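Local coordinates for protein geranyltranstransferase (Marinomonas sp. MED121, PDB 4F62) that probably condenses isopentenyl diphosphate with an allylic diphosphate to build a longer prenyl diphosphate, as farnesyl-diphosphate synthases do, at residues H212-A217 against D285-I290; D208-A213 against A271-F276; E21-D26 against L126-S131; Q13-Q18 against G61-L66. One frame throughout, in Å; residues are numbered along the deposited sequence.

Contact 1: residues H212-A217 against D285-I290; sequences HAIGLA and DLANYI
I214 on helix 201-226 faces A287 on helix 281-291, and their CA atoms lie 6.3 Å apart. Both segments are helical throughout. Three side chains carry the contact, and all of them touch through carbon.

The delta methyl of I214 does the closest work. Its CD1 meets A287 CB at 3.5 Å, tighter than usual van der Waals packing. The same CD1 also lies 3.7 Å from A287 CA, and it rests on the backbone as well as on the methyl. I214 has CG1 beside its backbone N (chi1 -74°), and this branch carries CD1 to A287. The other branch, CG2, points anti to that N and serves a different partner. I214 CG2 meets I290 CG2 at 4.1 Å, methyl to methyl. The two isoleucines cross at about a right angle, and I214 thus divides its branches between residues one helical turn apart.

Helix 249-273 adds A269 against I214. Helix 48-60 adds I48 against I290.

No hydrogen bond or charge pair joins the two segments. I214 and A287 are buried, and the helices are held together here by shape and the exclusion of water. The small A287 lets the branched I214 come close to the helix 281-291 backbone.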
loop_
_atom_site.group_PDB
_atom_site.type_symbol
_atom_site.label_atom_id
_atom_site.label_comp_id
_atom_site.label_asym_id
_atom_site.label_seq_id
_atom_site.Cartn_x
_atom_site.Cartn_y
_atom_site.Cartn_z
ATOM N N HIS A 212 -22.109 7.205 4.306
ATOM C CA HIS A 212 -22.691 5.931 4.723
ATOM C C HIS A 212 -24.003 5.665 3.992
ATOM O O HIS A 212 -24.232 4.562 3.486
ATOM C CB HIS A 212 -22.939 5.918 6.234
ATOM C CG HIS A 212 -23.462 4.610 6.744
ATOM N ND1 HIS A 212 -24.801 4.283 6.722
ATOM C CD2 HIS A 212 -22.822 3.546 7.283
ATOM C CE1 HIS A 212 -24.965 3.072 7.227
ATOM N NE2 HIS A 212 -23.777 2.603 7.575
ATOM N N ALA A 213 -24.866 6.676 3.937
ATOM C CA ALA A 213 -26.175 6.502 3.322
ATOM C C ALA A 213 -26.044 6.201 1.828
ATOM O O ALA A 213 -26.683 5.279 1.297
ATOM C CB ALA A 213 -27.039 7.747 3.554
ATOM N N ILE A 214 -25.210 6.984 1.153
ATOM C CA ILE A 214 -25.019 6.860 -0.292
ATOM C C ILE A 214 -24.375 5.523 -0.673
ATOM O O ILE A 214 -24.772 4.884 -1.658
ATOM C CB ILE A 214 -24.158 8.030 -0.818
ATOM C CG1 ILE A 214 -24.995 9.302 -0.827
ATOM C CG2 ILE A 214 -23.649 7.751 -2.213
ATOM C CD1 ILE A 214 -26.260 9.140 -1.578
ATOM N N GLY A 215 -23.390 5.101 0.115
ATOM C CA GLY A 215 -22.720 3.829 -0.113
ATOM C C GLY A 215 -23.656 2.641 -0.020
ATOM O O GLY A 215 -23.657 1.756 -0.887
ATOM N N LEU A 216 -24.465 2.604 1.031
ATOM C CA LEU A 216 -25.410 1.509 1.172
ATOM C C LEU A 216 -26.484 1.595 0.077
ATOM O O LEU A 216 -26.796 0.590 -0.576
ATOM C CB LEU A 216 -26.030 1.515 2.577
ATOM C CG LEU A 216 -26.990 0.379 2.942
ATOM C CD1 LEU A 216 -26.393 -0.990 2.594
ATOM C CD2 LEU A 216 -27.338 0.457 4.433
ATOM N N ALA A 217 -27.027 2.792 -0.144
ATOM C CA ALA A 217 -28.109 2.972 -1.116
ATOM C C ALA A 217 -27.765 2.419 -2.497
ATOM O O ALA A 217 -28.612 1.805 -3.161
ATOM C CB ALA A 217 -28.503 4.438 -1.225
ATOM N N ASP A 285 -26.232 16.277 -6.405
ATOM C CA ASP A 285 -26.301 15.687 -7.743
ATOM C C ASP A 285 -25.643 14.304 -7.777
ATOM O O ASP A 285 -26.191 13.369 -8.362
ATOM C CB ASP A 285 -25.645 16.599 -8.780
ATOM C CG ASP A 285 -26.410 17.887 -8.993
ATOM O OD1 ASP A 285 -27.592 17.953 -8.603
ATOM O OD2 ASP A 285 -25.826 18.828 -9.567
ATOM N N LEU A 286 -24.476 14.184 -7.148
ATOM C CA LEU A 286 -23.741 12.910 -7.086
ATOM C C LEU A 286 -24.502 11.825 -6.344
ATOM O O LEU A 286 -24.318 10.634 -6.616
ATOM C CB LEU A 286 -22.366 13.078 -6.422
ATOM C CG LEU A 286 -21.248 13.668 -7.292
ATOM C CD1 LEU A 286 -19.988 13.904 -6.471
ATOM C CD2 LEU A 286 -20.950 12.739 -8.458
ATOM N N ALA A 287 -25.336 12.226 -5.390
ATOM C CA ALA A 287 -26.129 11.253 -4.647
ATOM C C ALA A 287 -27.052 10.530 -5.630
ATOM O O ALA A 287 -27.070 9.293 -5.692
ATOM C CB ALA A 287 -26.937 11.932 -3.553
ATOM N N ASN A 288 -27.793 11.308 -6.412
ATOM C CA ASN A 288 -28.730 10.743 -7.384
ATOM C C ASN A 288 -28.033 9.892 -8.452
ATOM O O ASN A 288 -28.493 8.799 -8.781
ATOM C CB ASN A 288 -29.571 11.851 -8.027
ATOM C CG ASN A 288 -29.990 12.921 -7.022
ATOM O OD1 ASN A 288 -29.864 12.730 -5.807
ATOM N ND2 ASN A 288 -30.479 14.058 -7.525
ATOM N N TYR A 289 -26.918 10.392 -8.981
ATOM C CA TYR A 289 -26.156 9.677 -10.007
ATOM C C TYR A 289 -25.612 8.315 -9.534
ATOM O O TYR A 289 -25.802 7.296 -10.208
ATOM C CB TYR A 289 -25.003 10.550 -10.501
ATOM C CG TYR A 289 -24.085 9.874 -11.496
ATOM C CD1 TYR A 289 -24.546 9.502 -12.755
ATOM C CD2 TYR A 289 -22.751 9.635 -11.188
ATOM C CE1 TYR A 289 -23.702 8.893 -13.677
ATOM C CE2 TYR A 289 -21.902 9.033 -12.100
ATOM C CZ TYR A 289 -22.382 8.662 -13.342
ATOM O OH TYR A 289 -21.535 8.060 -14.247
ATOM N N ILE A 290 -24.930 8.309 -8.387
ATOM C CA ILE A 290 -24.342 7.085 -7.823
ATOM C C ILE A 290 -25.425 6.066 -7.482
ATOM O O ILE A 290 -25.348 4.893 -7.880
ATOM C CB ILE A 290 -23.505 7.372 -6.554
ATOM C CG1 ILE A 290 -22.272 8.212 -6.908
ATOM C CG2 ILE A 290 -23.072 6.074 -5.895
ATOM C CD1 ILE A 290 -21.653 8.947 -5.714
#

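Contact 2: residues D208-A213 against A271-F276; sequences DAYAHA and AQISEF
Polar-on-apolar packing joins A209 to Q272. The methyl CB of A209 sits 3.5 Å from Q272 CD, with NE2 at 3.7 Å and OE1 a little farther. The Q272 chain is bent at chi2 (-65°), and the bend lays CG and the amide along A209. Q272 CG also lies 4.0 Å from Y210 N. The two backbones run close here, with the CA atoms of Y210 and Q272 5.9 Å apart.

Apolar packing joins Y210 to I273. Y210 CE2 lies 3.8 Å from I273 CD1, and the side chains meet at a slant. Y210 has CG anti to its backbone N (chi1 165°), which brings the CD2-CE2 side of the ring to I273. L52 and A287 also pack on Y210.

Hydrogen bonds lie apart from the interface. Within 271-276, S274 OG donates to A271 O at 3.2 Å from above the carbonyl plane. Y210 OH bonds to L283 O, on helix 281-291.

Replacing Q272 by a serine would probably leave the A209 methyl without its amide cover and open a gap beside helix 201-226.

The contact passes from an amide lying on a methyl at the partly exposed side to a buried ring. Its two segments share no hydrogen bond, and the phenol's polar end is satisfied on a third helix.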
loop_
_atom_site.group_PDB
_atom_site.type_symbol
_atom_site.label_atom_id
_atom_site.label_comp_id
_atom_site.label_asym_id
_atom_site.label_seq_id
_atom_site.Cartn_x
_atom_site.Cartn_y
_atom_site.Cartn_z
ATOM N N ASP A 208 -19.717 12.022 6.980
ATOM C CA ASP A 208 -19.736 10.602 7.344
ATOM C C ASP A 208 -21.083 9.988 7.065
ATOM O O ASP A 208 -21.185 8.958 6.398
ATOM C CB ASP A 208 -19.477 10.415 8.842
ATOM C CG ASP A 208 -18.012 10.277 9.175
ATOM O OD1 ASP A 208 -17.191 10.221 8.242
ATOM O OD2 ASP A 208 -17.684 10.207 10.378
ATOM N N ALA A 209 -22.116 10.617 7.620
ATOM C CA ALA A 209 -23.471 10.111 7.506
ATOM C C ALA A 209 -23.931 10.175 6.053
ATOM O O ALA A 209 -24.616 9.268 5.571
ATOM C CB ALA A 209 -24.407 10.908 8.410
ATOM N N TYR A 210 -23.546 11.242 5.351
ATOM C CA TYR A 210 -23.879 11.350 3.932
ATOM C C TYR A 210 -23.312 10.141 3.194
ATOM O O TYR A 210 -24.022 9.451 2.451
ATOM C CB TYR A 210 -23.337 12.655 3.343
ATOM C CG TYR A 210 -23.304 12.699 1.826
ATOM C CD1 TYR A 210 -22.198 12.235 1.123
ATOM C CD2 TYR A 210 -24.372 13.217 1.099
ATOM C CE1 TYR A 210 -22.154 12.280 -0.262
ATOM C CE2 TYR A 210 -24.339 13.260 -0.289
ATOM C CZ TYR A 210 -23.217 12.788 -0.961
ATOM O OH TYR A 210 -23.157 12.813 -2.337
ATOM N N ALA A 211 -22.031 9.878 3.426
ATOM C CA ALA A 211 -21.321 8.834 2.706
ATOM C C ALA A 211 -21.858 7.454 3.025
ATOM O O ALA A 211 -22.023 6.616 2.132
ATOM C CB ALA A 211 -19.832 8.901 3.024
ATOM N N HIS A 212 -22.109 7.205 4.306
ATOM C CA HIS A 212 -22.691 5.931 4.723
ATOM C C HIS A 212 -24.003 5.665 3.992
ATOM O O HIS A 212 -24.232 4.562 3.486
ATOM C CB HIS A 212 -22.939 5.918 6.234
ATOM C CG HIS A 212 -23.462 4.610 6.744
ATOM N ND1 HIS A 212 -24.801 4.283 6.722
ATOM C CD2 HIS A 212 -22.822 3.546 7.283
ATOM C CE1 HIS A 212 -24.965 3.072 7.227
ATOM N NE2 HIS A 212 -23.777 2.603 7.575
ATOM N N ALA A 213 -24.866 6.676 3.937
ATOM C CA ALA A 213 -26.175 6.502 3.322
ATOM C C ALA A 213 -26.044 6.201 1.828
ATOM O O ALA A 213 -26.683 5.279 1.297
ATOM C CB ALA A 213 -27.039 7.747 3.554
ATOM N N ALA A 271 -30.393 15.195 3.545
ATOM C CA ALA A 271 -30.657 15.925 4.786
ATOM C C ALA A 271 -29.379 16.332 5.521
ATOM O O ALA A 271 -29.349 17.361 6.195
ATOM C CB ALA A 271 -31.563 15.122 5.710
ATOM N N GLN A 272 -28.333 15.521 5.393
ATOM C CA GLN A 272 -27.064 15.791 6.064
ATOM C C GLN A 272 -26.346 17.022 5.510
ATOM O O GLN A 272 -25.552 17.652 6.211
ATOM C CB GLN A 272 -26.142 14.565 5.970
ATOM C CG GLN A 272 -26.621 13.370 6.787
ATOM C CD GLN A 272 -26.607 13.672 8.276
ATOM O OE1 GLN A 272 -25.878 14.558 8.730
ATOM N NE2 GLN A 272 -27.412 12.944 9.042
ATOM N N ILE A 273 -26.609 17.360 4.251
ATOM C CA ILE A 273 -25.876 18.449 3.602
ATOM C C ILE A 273 -26.780 19.594 3.155
ATOM O O ILE A 273 -26.339 20.496 2.442
ATOM C CB ILE A 273 -25.060 17.945 2.387
ATOM C CG1 ILE A 273 -25.996 17.394 1.312
ATOM C CG2 ILE A 273 -24.050 16.884 2.812
ATOM C CD1 ILE A 273 -25.270 16.875 0.096
ATOM N N SER A 274 -28.036 19.554 3.584
ATOM C CA SER A 274 -29.007 20.576 3.204
ATOM C C SER A 274 -28.590 21.968 3.680
ATOM O O SER A 274 -28.743 22.948 2.952
ATOM C CB SER A 274 -30.412 20.223 3.721
ATOM O OG SER A 274 -30.473 20.221 5.140
ATOM N N GLU A 275 -28.045 22.045 4.891
ATOM C CA GLU A 275 -27.700 23.326 5.518
ATOM C C GLU A 275 -26.432 23.998 4.970
ATOM O O GLU A 275 -25.910 24.926 5.587
ATOM C CB GLU A 275 -27.577 23.159 7.041
ATOM C CG GLU A 275 -26.436 22.245 7.495
ATOM C CD GLU A 275 -26.768 20.760 7.359
ATOM O OE1 GLU A 275 -27.316 20.348 6.313
ATOM O OE2 GLU A 275 -26.487 19.999 8.308
ATOM N N PHE A 276 -25.939 23.541 3.821
ATOM C CA PHE A 276 -24.724 24.115 3.241
ATOM C C PHE A 276 -25.006 25.056 2.071
ATOM O O PHE A 276 -24.164 25.871 1.703
ATOM C CB PHE A 276 -23.779 23.009 2.784
ATOM C CG PHE A 276 -23.065 22.308 3.907
ATOM C CD1 PHE A 276 -23.649 21.236 4.562
ATOM C CD2 PHE A 276 -21.791 22.710 4.289
ATOM C CE1 PHE A 276 -22.987 20.582 5.586
ATOM C CE2 PHE A 276 -21.118 22.062 5.313
ATOM C CZ PHE A 276 -21.719 20.995 5.964
#

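Contact 3: residues E21-D26 against L126-S131; sequences EQQLSD and LSNPTS
An Asx turn headed by N128 meets Q23 at the end of helix 5-23. The turn lies in the loop between helices 108-126 and 134-148. Q23 and N128 are the pair that touches across the contact.

Q23 OE1 approaches N128 ND2 to 2.9 Å, but the angle is poor and the pair does not count as a hydrogen bond. The side chains cross at about a right angle, with their amide planes 48° apart. Q23 is bent at chi2 (-61°), and its side chain also touches F121 and L125 of helix 108-126.

The other end of the N128 amide is committed to its own loop. N128 OD1 accepts from T130 N at 2.9 Å, in a nearly straight bond (170°) that arrives from above the carbonyl plane. T130 OG1 adds a weak bond to N128 OD1 at 3.0 Å. These bonds help fix the rotation of the amide, with ND2 turned to Q23. The backbone closes a type I turn with S131 N on N128 O, 3.2 Å apart.

Beyond Q23 the chain leaves the helix through an inverse gamma turn centred on L24. The second subunit lies alongside: its R150 bonds S25 O and its Q142 bonds S127 O.

An asparagine side chain accepting from the backbone N two residues on is the Asx turn. Here it lies over a type I turn and shapes the linker between helices 108-126 and 134-148.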
loop_
_atom_site.group_PDB
_atom_site.type_symbol
_atom_site.label_atom_id
_atom_site.label_comp_id
_atom_site.label_asym_id
_atom_site.label_seq_id
_atom_site.Cartn_x
_atom_site.Cartn_y
_atom_site.Cartn_z
ATOM N N GLU A 21 -1.900 10.902 -14.682
ATOM C CA GLU A 21 -0.948 10.791 -15.777
ATOM C C GLU A 21 0.373 11.468 -15.450
ATOM O O GLU A 21 1.444 10.912 -15.705
ATOM C CB GLU A 21 -1.526 11.413 -17.057
ATOM C CG GLU A 21 -1.693 10.437 -18.200
ATOM C CD GLU A 21 -0.380 9.821 -18.651
ATOM O OE1 GLU A 21 -0.361 8.601 -18.932
ATOM O OE2 GLU A 21 0.629 10.557 -18.730
ATOM N N GLN A 22 0.292 12.674 -14.898
ATOM C CA GLN A 22 1.488 13.428 -14.543
ATOM C C GLN A 22 2.259 12.724 -13.429
ATOM O O GLN A 22 3.468 12.574 -13.521
ATOM C CB GLN A 22 1.131 14.857 -14.121
ATOM C CG GLN A 22 0.735 15.773 -15.272
ATOM C CD GLN A 22 -0.226 16.882 -14.844
ATOM O OE1 GLN A 22 -0.554 17.019 -13.659
ATOM N NE2 GLN A 22 -0.690 17.670 -15.812
ATOM N N GLN A 23 1.565 12.277 -12.385
ATOM C CA GLN A 23 2.254 11.677 -11.248
ATOM C C GLN A 23 2.839 10.292 -11.548
ATOM O O GLN A 23 3.845 9.902 -10.952
ATOM C CB GLN A 23 1.339 11.620 -10.016
ATOM C CG GLN A 23 0.839 12.986 -9.581
ATOM C CD GLN A 23 1.980 13.916 -9.191
ATOM O OE1 GLN A 23 2.894 13.522 -8.469
ATOM N NE2 GLN A 23 1.934 15.152 -9.679
ATOM N N LEU A 24 2.205 9.538 -12.442
ATOM C CA LEU A 24 2.756 8.240 -12.823
ATOM C C LEU A 24 3.934 8.499 -13.757
ATOM O O LEU A 24 3.844 8.263 -14.960
ATOM C CB LEU A 24 1.706 7.350 -13.507
ATOM C CG LEU A 24 2.049 5.853 -13.626
ATOM C CD1 LEU A 24 2.349 5.262 -12.258
ATOM C CD2 LEU A 24 0.926 5.064 -14.279
ATOM N N SER A 25 5.030 8.998 -13.186
ATOM C CA SER A 25 6.199 9.436 -13.949
ATOM C C SER A 25 6.917 8.266 -14.620
ATOM O O SER A 25 6.960 7.144 -14.093
ATOM C CB SER A 25 7.180 10.166 -13.031
ATOM O OG SER A 25 7.562 9.326 -11.951
ATOM N N ASP A 26 7.481 8.538 -15.788
ATOM C CA ASP A 26 8.208 7.525 -16.539
ATOM C C ASP A 26 9.438 7.013 -15.789
ATOM O O ASP A 26 10.150 7.773 -15.126
ATOM C CB ASP A 26 8.612 8.065 -17.919
ATOM C CG ASP A 26 7.451 8.094 -18.893
ATOM O OD1 ASP A 26 6.453 7.386 -18.646
ATOM O OD2 ASP A 26 7.544 8.812 -19.909
ATOM N N LEU A 126 0.086 10.276 -1.901
ATOM C CA LEU A 126 -0.167 10.969 -0.633
ATOM C C LEU A 126 1.085 11.436 0.107
ATOM O O LEU A 126 0.988 12.224 1.050
ATOM C CB LEU A 126 -1.032 10.106 0.300
ATOM C CG LEU A 126 -2.503 9.968 -0.120
ATOM C CD1 LEU A 126 -3.263 9.052 0.859
ATOM C CD2 LEU A 126 -3.142 11.342 -0.154
ATOM N N SER A 127 2.258 10.966 -0.316
ATOM C CA SER A 127 3.502 11.332 0.359
ATOM C C SER A 127 4.477 12.048 -0.569
ATOM O O SER A 127 5.674 11.993 -0.368
ATOM C CB SER A 127 4.173 10.098 0.958
ATOM O OG SER A 127 4.508 9.172 -0.058
ATOM N N ASN A 128 3.947 12.722 -1.580
ATOM C CA ASN A 128 4.743 13.490 -2.530
ATOM C C ASN A 128 5.481 14.628 -1.810
ATOM O O ASN A 128 4.867 15.369 -1.039
ATOM C CB ASN A 128 3.779 14.052 -3.581
ATOM C CG ASN A 128 4.480 14.714 -4.762
ATOM O OD1 ASN A 128 5.561 15.299 -4.630
ATOM N ND2 ASN A 128 3.837 14.648 -5.933
ATOM N N PRO A 129 6.801 14.766 -2.056
ATOM C CA PRO A 129 7.639 15.813 -1.451
ATOM C C PRO A 129 7.230 17.238 -1.819
ATOM O O PRO A 129 7.697 18.174 -1.169
ATOM C CB PRO A 129 9.031 15.536 -2.034
ATOM C CG PRO A 129 9.009 14.104 -2.418
ATOM C CD PRO A 129 7.601 13.816 -2.851
ATOM N N THR A 130 6.406 17.412 -2.849
ATOM C CA THR A 130 5.953 18.756 -3.224
ATOM C C THR A 130 5.020 19.358 -2.168
ATOM O O THR A 130 4.879 20.580 -2.070
ATOM C CB THR A 130 5.231 18.777 -4.594
ATOM O OG1 THR A 130 4.084 17.920 -4.553
ATOM C CG2 THR A 130 6.173 18.339 -5.708
ATOM N N SER A 131 4.361 18.489 -1.406
ATOM C CA SER A 131 3.486 18.912 -0.318
ATOM C C SER A 131 4.297 19.443 0.872
ATOM O O SER A 131 5.309 18.850 1.270
ATOM C CB SER A 131 2.608 17.746 0.133
ATOM O OG SER A 131 1.823 18.111 1.255
#

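Contact 4: residues Q13-Q18 against G61-L66; sequences QSRVDQ and GDISSL
R15, on helix 5-23, reaches across to I63, in the short linker between helices 48-60 and 65-86. Along that linker, G61 is the first residue to leave the preceding helix. D62 follows, and D62 O accepts S64 OG at 3.1 Å, from well above the carbonyl plane (47°). This bond ties the linker to itself just around I63.

I63 makes the main touch. Its CG2 lies over one face of the R15 guanidinium, 3.3 Å above the plane and offset toward the rim. The nearest atom is R15 NH2, at 3.4 Å from I63 CG2, with CZ at 3.5 Å. R15 has CG anti to its backbone N (chi1 -175°) and is extended on to NE, which lets the flat group span the gap between the CA atoms of R15 and I63, 11.1 Å apart. The two side chains slide past each other in opposite directions, and Y54 of helix 48-60 packs on both. In this all-helical prenyl synthase fold, the N-terminal helix is thus laid against the linker of two later helices. The guanidinium keeps polar mates too: NE forms a salt bridge with D68, and NH1 bonds to Y11 OH. A leucine in place of R15 would probably leave D68 without its charged mate and I63 CG2 without the flat face beneath it.

S64 is the N-cap residue of helix 65-86. Its N bonds to T67 OG1, although its own side chain caps nothing. L66, already in the helix, turns to L136 and L140 of helix 134-148.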
loop_
_atom_site.group_PDB
_atom_site.type_symbol
_atom_site.label_atom_id
_atom_site.label_comp_id
_atom_site.label_asym_id
_atom_site.label_seq_id
_atom_site.Cartn_x
_atom_site.Cartn_y
_atom_site.Cartn_z
ATOM N N GLN A 13 -13.262 14.618 -13.717
ATOM C CA GLN A 13 -12.695 13.505 -14.472
ATOM C C GLN A 13 -11.440 13.942 -15.243
ATOM O O GLN A 13 -10.418 13.274 -15.173
ATOM C CB GLN A 13 -13.753 12.892 -15.411
ATOM C CG GLN A 13 -14.803 12.044 -14.660
ATOM C CD GLN A 13 -16.083 11.771 -15.463
ATOM O OE1 GLN A 13 -16.270 12.281 -16.578
ATOM N NE2 GLN A 13 -16.974 10.967 -14.883
ATOM N N SER A 14 -11.529 15.053 -15.981
ATOM C CA SER A 14 -10.362 15.611 -16.665
ATOM C C SER A 14 -9.257 15.914 -15.654
ATOM O O SER A 14 -8.085 15.595 -15.872
ATOM C CB SER A 14 -10.724 16.889 -17.417
ATOM O OG SER A 14 -11.729 16.623 -18.381
ATOM N N ARG A 15 -9.640 16.520 -14.537
ATOM C CA ARG A 15 -8.662 16.919 -13.538
ATOM C C ARG A 15 -7.932 15.718 -12.928
ATOM O O ARG A 15 -6.692 15.706 -12.871
ATOM C CB ARG A 15 -9.304 17.796 -12.447
ATOM C CG ARG A 15 -8.292 18.343 -11.445
ATOM C CD ARG A 15 -8.867 19.379 -10.490
ATOM N NE ARG A 15 -7.879 19.702 -9.460
ATOM C CZ ARG A 15 -7.690 20.909 -8.938
ATOM N NH1 ARG A 15 -8.433 21.929 -9.335
ATOM N NH2 ARG A 15 -6.748 21.092 -8.017
ATOM N N VAL A 16 -8.665 14.698 -12.479
ATOM C CA VAL A 16 -7.977 13.566 -11.849
ATOM C C VAL A 16 -7.180 12.746 -12.871
ATOM O O VAL A 16 -6.112 12.224 -12.553
ATOM C CB VAL A 16 -8.915 12.679 -10.970
ATOM C CG1 VAL A 16 -9.864 11.835 -11.830
ATOM C CG2 VAL A 16 -8.093 11.781 -10.035
ATOM N N ASP A 17 -7.690 12.651 -14.098
ATOM C CA ASP A 17 -7.009 11.896 -15.144
ATOM C C ASP A 17 -5.657 12.505 -15.533
ATOM O O ASP A 17 -4.656 11.797 -15.617
ATOM C CB ASP A 17 -7.898 11.751 -16.381
ATOM C CG ASP A 17 -9.042 10.760 -16.167
ATOM O OD1 ASP A 17 -9.098 10.132 -15.085
ATOM O OD2 ASP A 17 -9.871 10.610 -17.088
ATOM N N GLN A 18 -5.638 13.810 -15.788
ATOM C CA GLN A 18 -4.386 14.514 -16.061
ATOM C C GLN A 18 -3.402 14.386 -14.898
ATOM O O GLN A 18 -2.203 14.204 -15.105
ATOM C CB GLN A 18 -4.638 15.995 -16.337
ATOM C CG GLN A 18 -5.043 16.320 -17.754
ATOM C CD GLN A 18 -5.303 17.806 -17.935
ATOM O OE1 GLN A 18 -4.391 18.573 -18.255
ATOM N NE2 GLN A 18 -6.548 18.224 -17.706
ATOM N N GLY A 61 -14.354 24.159 1.752
ATOM C CA GLY A 61 -13.278 25.091 1.484
ATOM C C GLY A 61 -12.912 25.119 0.015
ATOM O O GLY A 61 -13.779 25.249 -0.851
ATOM N N ASP A 62 -11.623 24.979 -0.271
ATOM C CA ASP A 62 -11.167 25.015 -1.649
ATOM C C ASP A 62 -10.397 23.750 -2.041
ATOM O O ASP A 62 -9.676 23.174 -1.227
ATOM C CB ASP A 62 -10.335 26.273 -1.873
ATOM C CG ASP A 62 -11.091 27.544 -1.475
ATOM O OD1 ASP A 62 -12.254 27.713 -1.916
ATOM O OD2 ASP A 62 -10.533 28.353 -0.705
ATOM N N ILE A 63 -10.591 23.305 -3.280
ATOM C CA ILE A 63 -9.830 22.188 -3.826
ATOM C C ILE A 63 -8.340 22.542 -3.794
ATOM O O ILE A 63 -7.945 23.640 -4.200
ATOM C CB ILE A 63 -10.266 21.857 -5.275
ATOM C CG1 ILE A 63 -11.717 21.358 -5.299
ATOM C CG2 ILE A 63 -9.338 20.804 -5.868
ATOM C CD1 ILE A 63 -12.357 21.310 -6.704
ATOM N N SER A 64 -7.522 21.612 -3.309
ATOM C CA SER A 64 -6.115 21.871 -3.036
ATOM C C SER A 64 -5.258 20.750 -3.589
ATOM O O SER A 64 -5.784 19.760 -4.082
ATOM C CB SER A 64 -5.884 21.960 -1.525
ATOM O OG SER A 64 -6.555 23.081 -0.991
ATOM N N SER A 65 -3.939 20.901 -3.487
ATOM C CA SER A 65 -3.031 19.880 -3.994
ATOM C C SER A 65 -3.276 18.532 -3.312
ATOM O O SER A 65 -3.258 17.488 -3.974
ATOM C CB SER A 65 -1.567 20.327 -3.865
ATOM O OG SER A 65 -1.200 20.474 -2.507
ATOM N N LEU A 66 -3.540 18.547 -2.004
ATOM C CA LEU A 66 -3.855 17.296 -1.305
ATOM C C LEU A 66 -5.242 16.754 -1.656
ATOM O O LEU A 66 -5.533 15.589 -1.392
ATOM C CB LEU A 66 -3.684 17.409 0.225
ATOM C CG LEU A 66 -2.236 17.565 0.732
ATOM C CD1 LEU A 66 -2.192 17.712 2.250
ATOM C CD2 LEU A 66 -1.385 16.383 0.304
#

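The four contacts form two pairs in one all-helical chain. Contacts 1 and 2 share helix 201-226, and their centres are 10 Å apart. Their partners sit on helices 281-291 and 249-273, which follow each other in the chain. They touch where Y210 OH meets A287 N, 3.8 Å away. Contacts 3 and 4 share helix 5-23, with centres 13 Å apart, and their segments alternate along the chain. They touch through S131 and L66. Both close before contacts 1 and 2 open. The centres of contacts 1 and 3 are 30 Å apart, on opposite sides of the chain's centre. Helix 5-23 is thus met at two places along its length, and contact 3, at its end, borders the second subunit.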